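Local coordinates for sugar isomerase (Sinorhizobium meliloti, PDB 3QC0), which binds a zinc ion and probably isomerises sugars, as a member of the xylose isomerase-like TIM-barrel family, at residues 7-10 and 11-15; 26-30 and 31-35; 43-46 and 47-51. All blocks are in the same frame, centred on the assembly; numbering follows the deposited sequence. Where two conformers were deposited one is given.

Interaction 1. Residues 7-10 and 11-15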
ATOM      1  N   LEU A   7      19.731  -5.062 -19.265  1.00 26.82           N
ATOM      2  CA  LEU A   7      19.524  -3.871 -18.448  1.00 25.60           C
ATOM      3  C   LEU A   7      18.946  -2.727 -19.295  1.00 24.70           C
ATOM      4  O   LEU A   7      19.460  -2.399 -20.370  1.00 24.73           O
ATOM      5  CB  LEU A   7      20.832  -3.417 -17.793  1.00 26.20           C
ATOM      6  CG  LEU A   7      20.777  -2.211 -16.851  1.00 25.52           C
ATOM      7  CD1 LEU A   7      19.759  -2.472 -15.699  1.00 24.72           C
ATOM      8  CD2 LEU A   7      22.161  -1.873 -16.301  1.00 27.17           C
ATOM      9  N   SER A   8      17.894  -2.093 -18.792  1.00 23.22           N
ATOM     10  CA  SER A   8      17.309  -0.886 -19.352  1.00 22.48           C
ATOM     11  C   SER A   8      17.308   0.185 -18.276  1.00 22.57           C
ATOM     12  O   SER A   8      17.183  -0.137 -17.078  1.00 22.12           O
ATOM     13  CB  SER A   8      15.881  -1.201 -19.832  1.00 22.78           C
ATOM     14  OG  SER A   8      15.262  -0.064 -20.377  1.00 21.61           O
ATOM     15  N   ILE A   9      17.412   1.448 -18.660  1.00 21.48           N
ATOM     16  CA  ILE A   9      17.308   2.562 -17.716  1.00 21.17           C
ATOM     17  C   ILE A   9      16.052   3.366 -18.040  1.00 20.46           C
ATOM     18  O   ILE A   9      15.892   3.911 -19.127  1.00 21.05           O
ATOM     19  CB  ILE A   9      18.547   3.490 -17.748  1.00 21.13           C
ATOM     20  CG1 ILE A   9      19.832   2.697 -17.452  1.00 22.21           C
ATOM     21  CG2 ILE A   9      18.366   4.689 -16.798  1.00 22.62           C
ATOM     22  CD1 ILE A   9      20.004   2.145 -16.052  1.00 22.39           C
ATOM     23  N   ASN A  10      15.118   3.406 -17.088  1.00 20.19           N
ATOM     24  CA  ASN A  10      14.007   4.328 -17.168  1.00 18.97           C
ATOM     25  C   ASN A  10      14.610   5.699 -16.885  1.00 20.19           C
ATOM     26  O   ASN A  10      15.300   5.881 -15.883  1.00 20.41           O
ATOM     27  CB  ASN A  10      12.912   3.938 -16.169  1.00 17.97           C
ATOM     28  CG  ASN A  10      11.738   4.825 -16.231  1.00 16.33           C
ATOM     29  OD1 ASN A  10      11.849   6.048 -15.985  1.00 19.92           O
ATOM     30  ND2 ASN A  10      10.545   4.214 -16.417  1.00 18.13           N
ATOM     31  N   LEU A  11      14.394   6.659 -17.782  1.00 20.92           N
ATOM     32  CA  LEU A  11      15.112   7.918 -17.701  1.00 21.72           C
ATOM     33  C   LEU A  11      14.678   8.792 -16.546  1.00 21.51           C
ATOM     34  O   LEU A  11      15.309   9.775 -16.234  1.00 22.69           O
ATOM     35  CB  LEU A  11      14.979   8.667 -19.027  1.00 21.74           C
ATOM     36  CG  LEU A  11      15.525   7.908 -20.243  1.00 22.47           C
ATOM     37  CD1 LEU A  11      15.590   8.836 -21.504  1.00 22.47           C
ATOM     38  CD2 LEU A  11      16.878   7.249 -19.997  1.00 22.64           C
ATOM     39  N   ALA A  12      13.630   8.392 -15.814  1.00 20.09           N
ATOM     40  CA  ALA A  12      13.350   9.077 -14.555  1.00 20.20           C
ATOM     41  C   ALA A  12      14.536   8.969 -13.605  1.00 19.95           C
ATOM     42  O   ALA A  12      14.757   9.841 -12.773  1.00 21.38           O
ATOM     43  CB  ALA A  12      12.109   8.494 -13.880  1.00 19.80           C
ATOM     44  N   THR A  13      15.289   7.896 -13.726  1.00 19.39           N
ATOM     45  CA  THR A  13      16.421   7.628 -12.836  1.00 20.44           C
ATOM     46  C   THR A  13      17.460   8.747 -12.834  1.00 22.66           C
ATOM     47  O   THR A  13      18.080   9.017 -11.796  1.00 23.16           O
ATOM     48  CB  THR A  13      17.053   6.278 -13.196  1.00 20.43           C
ATOM     49  OG1 THR A  13      16.060   5.272 -12.984  1.00 19.97           O
ATOM     50  CG2 THR A  13      18.278   5.915 -12.329  1.00 21.12           C
ATOM     51  N   ILE A  14      17.595   9.420 -13.979  1.00 23.57           N
ATOM     52  CA  ILE A  14      18.554  10.547 -14.094  1.00 24.40           C
ATOM     53  C   ILE A  14      17.846  11.781 -14.648  1.00 25.64           C
ATOM     54  O   ILE A  14      18.415  12.583 -15.439  1.00 26.13           O
ATOM     55  CB  ILE A  14      19.833  10.143 -14.931  1.00 24.84           C
ATOM     56  CG1 ILE A  14      19.456   9.496 -16.258  1.00 25.38           C
ATOM     57  CG2 ILE A  14      20.763   9.215 -14.091  1.00 24.15           C
ATOM     58  CD1 ILE A  14      20.675   9.288 -17.229  1.00 25.80           C
ATOM     59  N   ARG A  15      16.602  11.977 -14.225  1.00 26.39           N
ATOM     60  CA  ARG A  15      15.757  13.006 -14.800  1.00 27.68           C
ATOM     61  C   ARG A  15      16.173  14.420 -14.413  1.00 29.11           C
ATOM     62  O   ARG A  15      15.879  15.348 -15.158  1.00 28.46           O
ATOM     63  CB  ARG A  15      14.276  12.799 -14.421  1.00 28.50           C
ATOM     64  CG  ARG A  15      14.022  12.880 -12.928  1.00 29.35           C
ATOM     65  CD  ARG A  15      13.325  14.121 -12.488  1.00 34.49           C
ATOM     66  NE  ARG A  15      12.018  14.262 -13.104  1.00 37.61           N
ATOM     67  CZ  ARG A  15      11.248  15.342 -12.963  1.00 43.37           C
ATOM     68  NH1 ARG A  15      11.651  16.368 -12.209  1.00 45.46           N
ATOM     69  NH2 ARG A  15      10.064  15.405 -13.575  1.00 44.00           N
TER
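The carboxamide of N10 accepts A12 N at OD1 over 2.9 Å, the donor lying in the carbonyl plane of the amide. This is an Asx turn, overlaid on a backbone turn in which T13 N bonds to N10 O at 3.0 Å, so N10 opens the short 3-10 segment with side chain and main chain at once. CG of N10 stands opposite the backbone N (chi1 -179°), on the carbonyl side, which brings OD1 round to the turn. W38 NE1 also binds OD1, while ND2 is held by E246; with both ends gripped, the amide plane is fixed in rotation. The N10 side chain comes to about 5 Å of the zinc ion and about 3 Å of the zinc ligand E248 (nearest atoms), consistent with a place in the second shell of the metal site.

T13 OG1 lies 3.1 Å from N10 O, but its proton can also serve V247 O, and I249 N reaches the same hydroxyl. Beside this pair, CG2 of I9 meets T13 CB at 4.2 Å, the two side chains crossing at about a right angle.

The turn thus leaves the C-terminal end of strand 7-10, which pairs with strands 34-36 and 245-247; I9 and T13 pack on helix 260-274, and L11 on helix 20-29.

Interaction 2. Residues 26-30 and 31-35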
ATOM      1  N   ILE A  26      24.909   8.901 -21.989  1.00 39.49           N
ATOM      2  CA  ILE A  26      25.527   8.254 -20.809  1.00 39.33           C
ATOM      3  C   ILE A  26      25.180   6.777 -20.744  1.00 37.84           C
ATOM      4  O   ILE A  26      26.013   5.968 -20.408  1.00 36.08           O
ATOM      5  CB  ILE A  26      25.141   8.874 -19.512  1.00 39.87           C
ATOM      6  CG1 ILE A  26      25.587  10.303 -19.442  1.00 42.23           C
ATOM      7  CG2 ILE A  26      25.780   8.085 -18.324  1.00 40.35           C
ATOM      8  CD1 ILE A  26      25.077  10.978 -18.242  1.00 44.07           C
ATOM      9  N   CYS A  27      23.933   6.425 -21.051  0.56 35.64           N
ATOM     10  CA  CYS A  27      23.571   5.018 -21.095  0.56 34.67           C
ATOM     11  C   CYS A  27      24.430   4.233 -22.115  0.56 36.06           C
ATOM     12  O   CYS A  27      24.926   3.150 -21.825  0.56 34.20           O
ATOM     13  CB  CYS A  27      22.050   4.869 -21.341  0.56 32.96           C
ATOM     14  SG  CYS A  27      20.950   5.492 -19.949  0.56 28.43           S
ATOM     15  N   LEU A  28      24.650   4.796 -23.306  1.00 37.73           N
ATOM     16  CA  LEU A  28      25.483   4.130 -24.319  1.00 39.20           C
ATOM     17  C   LEU A  28      26.973   4.054 -23.911  1.00 39.71           C
ATOM     18  O   LEU A  28      27.629   3.033 -24.177  1.00 38.33           O
ATOM     19  CB  LEU A  28      25.359   4.842 -25.670  1.00 38.96           C
ATOM     20  CG  LEU A  28      24.027   4.676 -26.406  1.00 37.58           C
ATOM     21  CD1 LEU A  28      23.987   5.628 -27.631  1.00 39.21           C
ATOM     22  CD2 LEU A  28      23.784   3.221 -26.823  1.00 37.00           C
ATOM     23  N   LYS A  29      27.456   5.103 -23.235  1.00 40.90           N
ATOM     24  CA  LYS A  29      28.829   5.120 -22.653  1.00 43.77           C
ATOM     25  C   LYS A  29      29.032   3.943 -21.678  1.00 42.84           C
ATOM     26  O   LYS A  29      30.157   3.489 -21.474  1.00 41.74           O
ATOM     27  CB  LYS A  29      29.116   6.442 -21.887  1.00 45.24           C
ATOM     28  CG  LYS A  29      29.353   7.752 -22.730  1.00 50.41           C
ATOM     29  CD  LYS A  29      29.467   9.017 -21.798  1.00 54.72           C
ATOM     30  CE  LYS A  29      29.993  10.255 -22.530  1.00 58.22           C
ATOM     31  NZ  LYS A  29      30.040  11.563 -21.772  1.00 57.76           N
ATOM     32  N   HIS A  30      27.944   3.472 -21.050  1.00 40.49           N
ATOM     33  CA  HIS A  30      28.033   2.322 -20.146  1.00 39.98           C
ATOM     34  C   HIS A  30      27.572   1.003 -20.747  1.00 38.62           C
ATOM     35  O   HIS A  30      27.342   0.036 -20.013  1.00 37.39           O
ATOM     36  CB  HIS A  30      27.226   2.587 -18.875  1.00 38.38           C
ATOM     37  CG  HIS A  30      27.818   3.625 -17.986  1.00 38.72           C
ATOM     38  ND1 HIS A  30      28.678   3.307 -16.959  1.00 37.82           N
ATOM     39  CD2 HIS A  30      27.647   4.969 -17.935  1.00 40.26           C
ATOM     40  CE1 HIS A  30      29.018   4.410 -16.318  1.00 41.13           C
ATOM     41  NE2 HIS A  30      28.409   5.434 -16.890  1.00 41.33           N
ATOM     42  N   GLY A  31      27.391   0.951 -22.060  1.00 37.66           N
ATOM     43  CA  GLY A  31      27.000  -0.314 -22.688  1.00 37.42           C
ATOM     44  C   GLY A  31      25.510  -0.631 -22.581  1.00 35.60           C
ATOM     45  O   GLY A  31      25.100  -1.794 -22.764  1.00 34.18           O
ATOM     46  N   ILE A  32      24.711   0.391 -22.268  1.00 33.69           N
ATOM     47  CA  ILE A  32      23.261   0.170 -22.078  1.00 32.34           C
ATOM     48  C   ILE A  32      22.566   0.572 -23.375  1.00 32.06           C
ATOM     49  O   ILE A  32      22.734   1.708 -23.847  1.00 31.56           O
ATOM     50  CB  ILE A  32      22.711   0.914 -20.833  1.00 31.02           C
ATOM     51  CG1 ILE A  32      23.292   0.305 -19.550  1.00 30.46           C
ATOM     52  CG2 ILE A  32      21.175   0.861 -20.785  1.00 28.30           C
ATOM     53  CD1 ILE A  32      23.254   1.257 -18.371  1.00 29.86           C
ATOM     54  N   THR A  33      21.825  -0.367 -23.970  1.00 30.61           N
ATOM     55  CA  THR A  33      21.102  -0.086 -25.221  1.00 31.66           C
ATOM     56  C   THR A  33      19.575  -0.148 -25.127  1.00 29.11           C
ATOM     57  O   THR A  33      18.877  -0.300 -26.148  1.00 29.25           O
ATOM     58  CB  THR A  33      21.554  -1.042 -26.352  1.00 32.11           C
ATOM     59  OG1 THR A  33      21.337  -2.398 -25.947  1.00 33.96           O
ATOM     60  CG2 THR A  33      23.046  -0.819 -26.710  1.00 35.50           C
ATOM     61  N   ALA A  34      19.052  -0.058 -23.907  1.00 26.52           N
ATOM     62  CA  ALA A  34      17.619  -0.044 -23.724  1.00 25.92           C
ATOM     63  C   ALA A  34      17.298   1.036 -22.699  1.00 23.55           C
ATOM     64  O   ALA A  34      18.005   1.185 -21.705  1.00 23.54           O
ATOM     65  CB  ALA A  34      17.148  -1.405 -23.215  1.00 25.27           C
ATOM     66  N   ILE A  35      16.230   1.778 -22.967  1.00 22.27           N
ATOM     67  CA  ILE A  35      15.785   2.891 -22.154  1.00 22.51           C
ATOM     68  C   ILE A  35      14.264   2.833 -22.032  1.00 21.70           C
ATOM     69  O   ILE A  35      13.589   2.136 -22.791  1.00 20.62           O
ATOM     70  CB  ILE A  35      16.235   4.273 -22.729  1.00 23.21           C
ATOM     71  CG1 ILE A  35      15.699   4.509 -24.162  1.00 23.47           C
ATOM     72  CG2 ILE A  35      17.773   4.363 -22.728  1.00 24.37           C
ATOM     73  CD1 ILE A  35      15.659   5.966 -24.533  1.00 25.63           C
TER
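A Schellman motif ends helix 20-29, with C27 and I32 joined by its long bond and G31 in the C-prime position. I32 N reaches back to C27 O over 2.8 Å, the six-to-one bond of the motif. Inside it, G31 N bonds to L28 O at 3.0 Å. G31 turns the chain with a positive phi of 80°, where any side chain would collide with the carbonyl oxygen of H30, so only glycine fits comfortably here.

The apolar contact that usually accompanies the motif is present as well. CB of C27 faces CB of I32 at 4.0 Å, and the same I32 CB rests against the oxygen of C27. The CG2 branch of I32 stands opposite its own backbone N (chi1 -67° for CG1), which sets that methyl beside C27 CB, while CD1 at the end of the other branch comes to 4.2 Å from H30 CB. On another flank, L28 brings its CD2 methyl to 3.5 Å from I32 O and meets T33 CG2 at 4.1 Å, with the two side chains crossing at about a right angle. The imidazole of H30 turns away from these residues and has I26 O in plane at its edge; NE2 is bound by D261, so the ring is anchored to helix 260-274.

Within the beta-alpha-beta unit of strand 7-10, helix 20-29 and strand 34-36, the motif forms the return from helix to second strand. I32 is packed against L7 and I9 of the first strand and I264 of helix 260-274, and A34 and I35 then enter the barrel between strands 7-10 and 60-68.

Interaction 3. Residues 43-46 and 47-51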
ATOM      1  N   ALA A  43       8.898  15.142 -25.546  1.00 24.51           N
ATOM      2  CA  ALA A  43       8.321  16.381 -26.046  1.00 26.08           C
ATOM      3  C   ALA A  43       9.354  17.488 -25.995  1.00 27.38           C
ATOM      4  O   ALA A  43       9.400  18.349 -26.903  1.00 28.61           O
ATOM      5  CB  ALA A  43       7.123  16.828 -25.258  1.00 25.44           C
ATOM      6  N   ALA A  44      10.177  17.503 -24.952  1.00 27.97           N
ATOM      7  CA  ALA A  44      11.178  18.608 -24.802  1.00 29.46           C
ATOM      8  C   ALA A  44      12.235  18.613 -25.909  1.00 30.97           C
ATOM      9  O   ALA A  44      12.706  19.719 -26.294  1.00 32.64           O
ATOM     10  CB  ALA A  44      11.852  18.545 -23.460  1.00 30.00           C
ATOM     11  N   ILE A  45      12.637  17.426 -26.385  1.00 30.66           N
ATOM     12  CA  ILE A  45      13.590  17.257 -27.509  1.00 31.47           C
ATOM     13  C   ILE A  45      12.888  17.265 -28.876  1.00 31.22           C
ATOM     14  O   ILE A  45      13.449  17.748 -29.882  1.00 31.90           O
ATOM     15  CB  ILE A  45      14.500  15.985 -27.350  1.00 31.39           C
ATOM     16  CG1 ILE A  45      15.721  16.063 -28.282  1.00 33.74           C
ATOM     17  CG2 ILE A  45      13.783  14.670 -27.626  1.00 28.92           C
ATOM     18  CD1 ILE A  45      16.699  14.940 -28.087  1.00 33.73           C
ATOM     19  N   GLY A  46      11.660  16.752 -28.898  1.00 30.32           N
ATOM     20  CA  GLY A  46      10.853  16.591 -30.078  1.00 29.01           C
ATOM     21  C   GLY A  46      10.766  15.135 -30.484  1.00 28.31           C
ATOM     22  O   GLY A  46      11.759  14.435 -30.536  1.00 27.07           O
ATOM     23  N   LEU A  47       9.549  14.661 -30.739  1.00 27.60           N
ATOM     24  CA  LEU A  47       9.346  13.262 -31.089  1.00 27.69           C
ATOM     25  C   LEU A  47      10.169  12.805 -32.271  1.00 28.66           C
ATOM     26  O   LEU A  47      10.700  11.700 -32.263  1.00 28.21           O
ATOM     27  CB  LEU A  47       7.857  12.987 -31.362  1.00 26.49           C
ATOM     28  CG  LEU A  47       7.442  11.554 -31.711  1.00 26.34           C
ATOM     29  CD1 LEU A  47       7.769  10.589 -30.551  1.00 23.98           C
ATOM     30  CD2 LEU A  47       5.946  11.486 -32.050  1.00 24.40           C
ATOM     31  N   GLY A  48      10.316  13.657 -33.296  1.00 30.24           N
ATOM     32  CA  GLY A  48      11.076  13.248 -34.466  1.00 31.83           C
ATOM     33  C   GLY A  48      12.545  13.035 -34.173  1.00 31.62           C
ATOM     34  O   GLY A  48      13.143  12.047 -34.603  1.00 31.25           O
ATOM     35  N   GLU A  49      13.133  13.950 -33.412  1.00 31.78           N
ATOM     36  CA  GLU A  49      14.529  13.818 -33.022  1.00 32.61           C
ATOM     37  C   GLU A  49      14.704  12.632 -32.084  1.00 30.87           C
ATOM     38  O   GLU A  49      15.658  11.867 -32.208  1.00 30.11           O
ATOM     39  CB  GLU A  49      15.038  15.117 -32.378  1.00 33.51           C
ATOM     40  CG  GLU A  49      16.471  15.097 -31.922  1.00 35.32           C
ATOM     41  CD  GLU A  49      17.506  14.842 -33.030  1.00 38.44           C
ATOM     42  OE1 GLU A  49      17.170  14.911 -34.231  1.00 38.70           O
ATOM     43  OE2 GLU A  49      18.656  14.529 -32.675  1.00 38.81           O
ATOM     44  N   ALA A  50      13.763  12.445 -31.160  1.00 29.50           N
ATOM     45  CA  ALA A  50      13.884  11.306 -30.292  1.00 28.09           C
ATOM     46  C   ALA A  50      13.900  10.011 -31.095  1.00 27.48           C
ATOM     47  O   ALA A  50      14.681   9.141 -30.828  1.00 26.79           O
ATOM     48  CB  ALA A  50      12.723  11.298 -29.214  1.00 26.66           C
ATOM     49  N   GLY A  51      13.006   9.856 -32.064  1.00 27.91           N
ATOM     50  CA  GLY A  51      12.980   8.621 -32.860  1.00 29.41           C
ATOM     51  C   GLY A  51      14.224   8.465 -33.743  1.00 31.16           C
ATOM     52  O   GLY A  51      14.694   7.352 -33.986  1.00 30.77           O
TER
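I45 meets E49 and A50, and G46 meets A50, at the joint between two successive helices of the TIM barrel, 39-45 and 47-57. G46 does double duty: it leaves the first helix with a positive phi (107°), a backbone conformation in which a side chain would strike the carbonyl oxygen of I45, and it is the N-cap of the second.

L47 starts the new helix, its side chain packing on V42 and L95.

E49 comes next, and its CG methylene lies obliquely across I45, 3.8 Å from both I45 CG1 and I45 CD1. The extended I45 chain, with CG1 opposite the backbone N (chi1 -163°), makes this possible. Bent at chi2, E49 then swings its carboxylate clear of the isoleucine, where OE2 forms a salt bridge with R52. A50 follows on the inner side, its CB 3.9 Å from I45 CG2, the two sharing contact with F20 of helix 20-29. With only an alanine in place of I45, a gap would probably open between E49 CG, A50 CB and F20, leaving the glutamate chain freer to shift. The helical bond of the turn also falls at A50, whose N donates to G46 O at 2.9 Å. G51 carries the helical pattern forward, its N bonding to L47 O at 3.0 Å.

Overall arrangement
From the N terminus, the chain meets the three contacts in series; none crosses or encloses another, and each closes only a tight local turn. Interaction 1 turns the chain out of the first barrel strand at the zinc-facing end. Helix 20-29 runs back, and interaction 2 ends it and returns the chain to strand 34-36, completing the first beta-alpha-beta unit. These two touch where the strands lie side by side: I9 N and A34 O are 3.1 Å apart, a probable hydrogen bond. Interaction 3 follows the second strand, joining helix 39-45 to helix 47-57 near the surface; its centre lies about 17 Å from that of interaction 1 and about 18 Å from that of interaction 2.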